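Local coordinates for protein rubber oxygenase (Streptomyces sp., PDB 5O1L) that catalyses the oxidative cleavage of poly(cis-1,4-isoprene) in natural and synthetic rubber, using a non-covalently bound b-type heme to add dioxygen to the double bonds, at residues A[314-326]-A[378-390]. Residues are numbered along the deposited sequence; the frame is centred on the assembly and turned at random.
Sequences LDAGLTRPLIGAF and LEEALRKFVLLFL
Leu382 sets its CD1 methyl over one face of the Phe326 ring in a CH-pi contact, 3.8 Å from the ring centroid and displaced toward the rim. With CG of Phe326 anti to the backbone N (chi1 -168°), the ring reaches across to helix 373-393, where Leu378 CD2 lies 3.7 Å from Phe326 CD1. Trp355 packs edge-to-face with the same ring. Further apolar contacts come from Leu318: its CD2 lies 3.7 Å from Ala381 CB and also meets Leu382 CD2, while its CD1 rests on Phe385 CB. Leu314 CD1 lies 3.6 Å from Phe385 CD1, at the edge of that ring, and Leu314 extends on to Phe389, crossing that side chain at about a right angle; Leu388 CD1 meets Leu314 CB and Ala316 CB. In this all-helical fold, whose catalytic domain family belongs to the globin clan, the connection from helix 298-313 to helix 320-331, with an inverse gamma turn centred on Asp315, runs against helix 373-393. The axes of helix segments 320-326 and 378-390 are nearly perpendicular (-91°), with a closest approach of 11.3 Å. The backbones come closest where Gly317 faces Ala381 and Ala316 faces Lys384, and Ala381 CA makes a C-H...O contact of 3.3 Å with Ala316 O. No direct hydrogen bond links the segments; a water instead donates to Ala316 O at 2.8 Å and accepts from Lys384 NZ. Lys384 NZ also forms a salt bridge with Glu380 OE2, at the anti lone pair of that oxygen, while Arg383 grips the carboxylate side-on, NE to OE1 and NH1 to the syn lone pair of OE2.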
loop_
_atom_site.group_PDB
_atom_site.type_symbol
_atom_site.label_atom_id
_atom_site.label_comp_id
_atom_site.label_asym_id
_atom_site.label_seq_id
_atom_site.Cartn_x
_atom_site.Cartn_y
_atom_site.Cartn_z
ATOM N N LEU A 314 -19.730 4.098 -5.692
ATOM C CA LEU A 314 -19.075 5.162 -6.438
ATOM C C LEU A 314 -19.840 5.376 -7.712
ATOM O O LEU A 314 -20.523 4.459 -8.206
ATOM C CB LEU A 314 -17.646 4.721 -6.802
ATOM C CG LEU A 314 -16.677 4.531 -5.643
ATOM C CD1 LEU A 314 -15.316 4.054 -6.127
ATOM C CD2 LEU A 314 -16.493 5.852 -4.893
ATOM N N ASP A 315 -19.668 6.553 -8.311
ATOM C CA ASP A 315 -20.346 6.881 -9.576
ATOM C C ASP A 315 -19.499 6.401 -10.748
ATOM O O ASP A 315 -19.201 7.159 -11.660
ATOM C CB ASP A 315 -20.615 8.392 -9.699
ATOM C CG ASP A 315 -21.544 8.739 -10.885
ATOM O OD1 ASP A 315 -22.522 7.992 -11.152
ATOM O OD2 ASP A 315 -21.300 9.764 -11.566
ATOM N N ALA A 316 -19.065 5.148 -10.699
ATOM C CA ALA A 316 -18.103 4.644 -11.660
ATOM C C ALA A 316 -18.705 3.632 -12.617
ATOM O O ALA A 316 -18.102 3.419 -13.646
ATOM C CB ALA A 316 -16.936 4.021 -10.939
ATOM N N GLY A 317 -19.833 3.018 -12.328
ATOM C CA GLY A 317 -20.367 1.959 -13.169
ATOM C C GLY A 317 -19.849 0.590 -12.781
ATOM O O GLY A 317 -19.998 -0.367 -13.535
ATOM N N LEU A 318 -19.145 0.472 -11.670
ATOM C CA LEU A 318 -18.641 -0.832 -11.203
ATOM C C LEU A 318 -19.699 -1.535 -10.428
ATOM O O LEU A 318 -19.819 -1.323 -9.202
ATOM C CB LEU A 318 -17.396 -0.767 -10.333
ATOM C CG LEU A 318 -16.109 -0.542 -11.100
ATOM C CD1 LEU A 318 -14.961 -0.263 -10.162
ATOM C CD2 LEU A 318 -15.694 -1.708 -12.054
ATOM N N THR A 319 -20.437 -2.406 -11.094
ATOM C CA THR A 319 -21.485 -3.136 -10.421
ATOM C C THR A 319 -20.914 -4.266 -9.593
ATOM O O THR A 319 -19.748 -4.670 -9.768
ATOM C CB THR A 319 -22.474 -3.669 -11.433
ATOM O OG1 THR A 319 -21.805 -4.636 -12.235
ATOM C CG2 THR A 319 -23.025 -2.548 -12.340
ATOM N N ARG A 320 -21.667 -4.809 -8.653
ATOM C CA ARG A 320 -21.159 -5.904 -7.847
ATOM C C ARG A 320 -20.597 -7.097 -8.690
ATOM O O ARG A 320 -19.555 -7.625 -8.363
ATOM C CB ARG A 320 -22.234 -6.396 -6.832
ATOM C CG ARG A 320 -22.119 -5.654 -5.514
ATOM C CD ARG A 320 -23.172 -6.116 -4.485
ATOM N NE ARG A 320 -22.688 -7.190 -3.579
ATOM C CZ ARG A 320 -21.884 -7.009 -2.516
ATOM N NH1 ARG A 320 -21.481 -5.787 -2.139
ATOM N NH2 ARG A 320 -21.506 -8.064 -1.799
ATOM N N PRO A 321 -21.291 -7.473 -9.785
ATOM C CA PRO A 321 -20.752 -8.606 -10.522
ATOM C C PRO A 321 -19.509 -8.241 -11.297
ATOM O O PRO A 321 -18.649 -9.091 -11.452
ATOM C CB PRO A 321 -21.884 -8.990 -11.477
ATOM C CG PRO A 321 -23.053 -8.536 -10.748
ATOM C CD PRO A 321 -22.687 -7.209 -10.176
ATOM N N LEU A 322 -19.390 -7.035 -11.774
ATOM C CA LEU A 322 -18.123 -6.614 -12.457
ATOM C C LEU A 322 -16.990 -6.567 -11.459
ATOM O O LEU A 322 -15.828 -7.002 -11.748
ATOM C CB LEU A 322 -18.250 -5.226 -13.126
ATOM C CG LEU A 322 -19.097 -5.227 -14.388
ATOM C CD1 LEU A 322 -19.081 -3.778 -14.921
ATOM C CD2 LEU A 322 -18.544 -6.190 -15.400
ATOM N N ILE A 323 -17.231 -6.054 -10.267
ATOM C CA ILE A 323 -16.172 -5.983 -9.272
ATOM C C ILE A 323 -15.727 -7.362 -8.897
ATOM O O ILE A 323 -14.532 -7.657 -8.846
ATOM C CB ILE A 323 -16.662 -5.309 -7.944
ATOM C CG1 ILE A 323 -16.966 -3.862 -8.185
ATOM C CG2 ILE A 323 -15.631 -5.488 -6.806
ATOM C CD1 ILE A 323 -17.901 -3.258 -7.138
ATOM N N GLY A 324 -16.662 -8.272 -8.685
ATOM C CA GLY A 324 -16.356 -9.587 -8.316
ATOM C C GLY A 324 -15.577 -10.316 -9.375
ATOM O O GLY A 324 -14.609 -11.009 -9.068
ATOM N N ALA A 325 -16.046 -10.209 -10.608
ATOM C CA ALA A 325 -15.431 -10.938 -11.675
ATOM C C ALA A 325 -14.020 -10.419 -11.933
ATOM O O ALA A 325 -13.145 -11.202 -12.083
ATOM C CB ALA A 325 -16.284 -10.852 -12.939
ATOM N N PHE A 326 -13.874 -9.112 -12.018
ATOM C CA PHE A 326 -12.556 -8.552 -12.277
ATOM C C PHE A 326 -11.608 -8.791 -11.107
ATOM O O PHE A 326 -10.414 -9.091 -11.313
ATOM C CB PHE A 326 -12.640 -7.070 -12.636
ATOM C CG PHE A 326 -11.331 -6.537 -13.177
ATOM C CD1 PHE A 326 -10.946 -6.914 -14.437
ATOM C CD2 PHE A 326 -10.549 -5.751 -12.421
ATOM C CE1 PHE A 326 -9.776 -6.474 -14.982
ATOM C CE2 PHE A 326 -9.278 -5.354 -12.950
ATOM C CZ PHE A 326 -8.950 -5.753 -14.156
ATOM N N LEU A 378 -16.448 -2.416 -18.765
ATOM C CA LEU A 378 -15.600 -2.700 -17.628
ATOM C C LEU A 378 -14.386 -1.779 -17.644
ATOM O O LEU A 378 -14.059 -1.167 -16.617
ATOM C CB LEU A 378 -15.138 -4.165 -17.690
ATOM C CG LEU A 378 -14.041 -4.519 -16.647
ATOM C CD1 LEU A 378 -14.513 -4.361 -15.194
ATOM C CD2 LEU A 378 -13.594 -5.940 -16.907
ATOM N N GLU A 379 -13.709 -1.677 -18.794
ATOM C CA GLU A 379 -12.567 -0.807 -18.887
ATOM C C GLU A 379 -12.921 0.624 -18.486
ATOM O O GLU A 379 -12.164 1.286 -17.742
ATOM C CB GLU A 379 -11.948 -0.864 -20.291
ATOM C CG GLU A 379 -10.734 0.012 -20.424
ATOM C CD GLU A 379 -10.277 0.199 -21.843
ATOM O OE1 GLU A 379 -11.089 0.586 -22.716
ATOM O OE2 GLU A 379 -9.072 -0.003 -22.128
ATOM N N GLU A 380 -14.071 1.142 -18.948
ATOM C CA GLU A 380 -14.479 2.509 -18.602
ATOM C C GLU A 380 -14.785 2.625 -17.172
ATOM O O GLU A 380 -14.449 3.659 -16.568
ATOM C CB GLU A 380 -15.619 2.884 -19.504
ATOM C CG GLU A 380 -16.216 4.278 -19.216
ATOM C CD GLU A 380 -15.233 5.466 -19.263
ATOM O OE1 GLU A 380 -14.065 5.391 -19.707
ATOM O OE2 GLU A 380 -15.694 6.587 -18.814
ATOM N N ALA A 381 -15.453 1.636 -16.583
ATOM C CA ALA A 381 -15.766 1.655 -15.136
ATOM C C ALA A 381 -14.461 1.654 -14.310
ATOM O O ALA A 381 -14.376 2.414 -13.306
ATOM C CB ALA A 381 -16.641 0.512 -14.793
ATOM N N LEU A 382 -13.482 0.879 -14.722
ATOM C CA LEU A 382 -12.174 0.913 -14.020
ATOM C C LEU A 382 -11.546 2.291 -14.173
ATOM O O LEU A 382 -10.947 2.781 -13.184
ATOM C CB LEU A 382 -11.274 -0.188 -14.562
ATOM C CG LEU A 382 -11.767 -1.577 -14.223
ATOM C CD1 LEU A 382 -10.939 -2.615 -14.998
ATOM C CD2 LEU A 382 -11.662 -1.843 -12.717
ATOM N N ARG A 383 -11.588 2.885 -15.324
ATOM C CA ARG A 383 -10.975 4.205 -15.517
ATOM C C ARG A 383 -11.654 5.235 -14.609
ATOM O O ARG A 383 -10.961 6.003 -13.941
ATOM C CB ARG A 383 -11.125 4.626 -16.966
ATOM C CG ARG A 383 -10.355 5.877 -17.310
ATOM C CD ARG A 383 -10.699 6.458 -18.645
ATOM N NE ARG A 383 -12.029 6.999 -18.612
ATOM C CZ ARG A 383 -12.363 8.226 -18.319
ATOM N NH1 ARG A 383 -13.617 8.581 -18.330
ATOM N NH2 ARG A 383 -11.406 9.128 -18.010
ATOM N N LYS A 384 -12.989 5.199 -14.525
ATOM C CA LYS A 384 -13.686 6.168 -13.677
ATOM C C LYS A 384 -13.356 5.870 -12.202
ATOM O O LYS A 384 -13.190 6.841 -11.394
ATOM C CB LYS A 384 -15.201 6.084 -13.880
ATOM C CG LYS A 384 -15.664 6.651 -15.206
ATOM C CD LYS A 384 -17.148 6.868 -15.130
ATOM C CE LYS A 384 -17.696 7.577 -16.371
ATOM N NZ LYS A 384 -18.084 6.645 -17.447
ATOM N N PHE A 385 -13.270 4.629 -11.806
ATOM C CA PHE A 385 -12.839 4.254 -10.453
ATOM C C PHE A 385 -11.474 4.871 -10.119
ATOM O O PHE A 385 -11.312 5.470 -9.035
ATOM C CB PHE A 385 -12.809 2.714 -10.336
ATOM C CG PHE A 385 -12.155 2.145 -9.152
ATOM C CD1 PHE A 385 -12.829 2.104 -7.949
ATOM C CD2 PHE A 385 -10.867 1.679 -9.192
ATOM C CE1 PHE A 385 -12.213 1.600 -6.808
ATOM C CE2 PHE A 385 -10.293 1.110 -8.087
ATOM C CZ PHE A 385 -10.945 1.094 -6.909
ATOM N N VAL A 386 -10.510 4.728 -10.989
ATOM C CA VAL A 386 -9.182 5.246 -10.727
ATOM C C VAL A 386 -9.241 6.781 -10.573
ATOM O O VAL A 386 -8.598 7.320 -9.657
ATOM C CB VAL A 386 -8.175 4.773 -11.808
ATOM C CG1 VAL A 386 -6.842 5.461 -11.527
ATOM C CG2 VAL A 386 -8.024 3.258 -11.679
ATOM N N LEU A 387 -9.972 7.465 -11.441
ATOM C CA LEU A 387 -10.096 8.909 -11.341
ATOM C C LEU A 387 -10.728 9.312 -10.049
ATOM O O LEU A 387 -10.288 10.303 -9.412
ATOM C CB LEU A 387 -10.886 9.427 -12.524
ATOM C CG LEU A 387 -10.241 9.349 -13.867
ATOM C CD1 LEU A 387 -11.309 9.840 -14.840
ATOM C CD2 LEU A 387 -8.943 10.176 -14.014
ATOM N N LEU A 388 -11.716 8.567 -9.590
ATOM C CA LEU A 388 -12.352 8.888 -8.320
ATOM C C LEU A 388 -11.364 8.681 -7.163
ATOM O O LEU A 388 -11.339 9.500 -6.231
ATOM C CB LEU A 388 -13.635 8.136 -8.106
ATOM C CG LEU A 388 -14.749 8.585 -9.045
ATOM C CD1 LEU A 388 -15.907 7.589 -9.087
ATOM C CD2 LEU A 388 -15.292 10.015 -8.738
ATOM N N PHE A 389 -10.536 7.640 -7.190
ATOM C CA PHE A 389 -9.537 7.435 -6.136
ATOM C C PHE A 389 -8.429 8.440 -6.226
ATOM O O PHE A 389 -7.910 8.806 -5.179
ATOM C CB PHE A 389 -8.999 6.001 -6.192
ATOM C CG PHE A 389 -9.757 5.026 -5.352
ATOM C CD1 PHE A 389 -11.122 5.159 -5.107
ATOM C CD2 PHE A 389 -9.091 3.919 -4.821
ATOM C CE1 PHE A 389 -11.799 4.270 -4.303
ATOM C CE2 PHE A 389 -9.787 3.000 -4.033
ATOM C CZ PHE A 389 -11.144 3.181 -3.779
ATOM N N LEU A 390 -8.070 8.944 -7.405
ATOM C CA LEU A 390 -7.185 10.101 -7.497
ATOM C C LEU A 390 -7.823 11.353 -6.885
ATOM O O LEU A 390 -7.170 12.048 -6.107
ATOM C CB LEU A 390 -6.783 10.414 -8.941
ATOM C CG LEU A 390 -5.812 9.504 -9.659
ATOM C CD1 LEU A 390 -5.768 9.851 -11.149
ATOM C CD2 LEU A 390 -4.430 9.691 -9.057
HETATM O O HOH W 1 -18.595 3.910 -16.316
#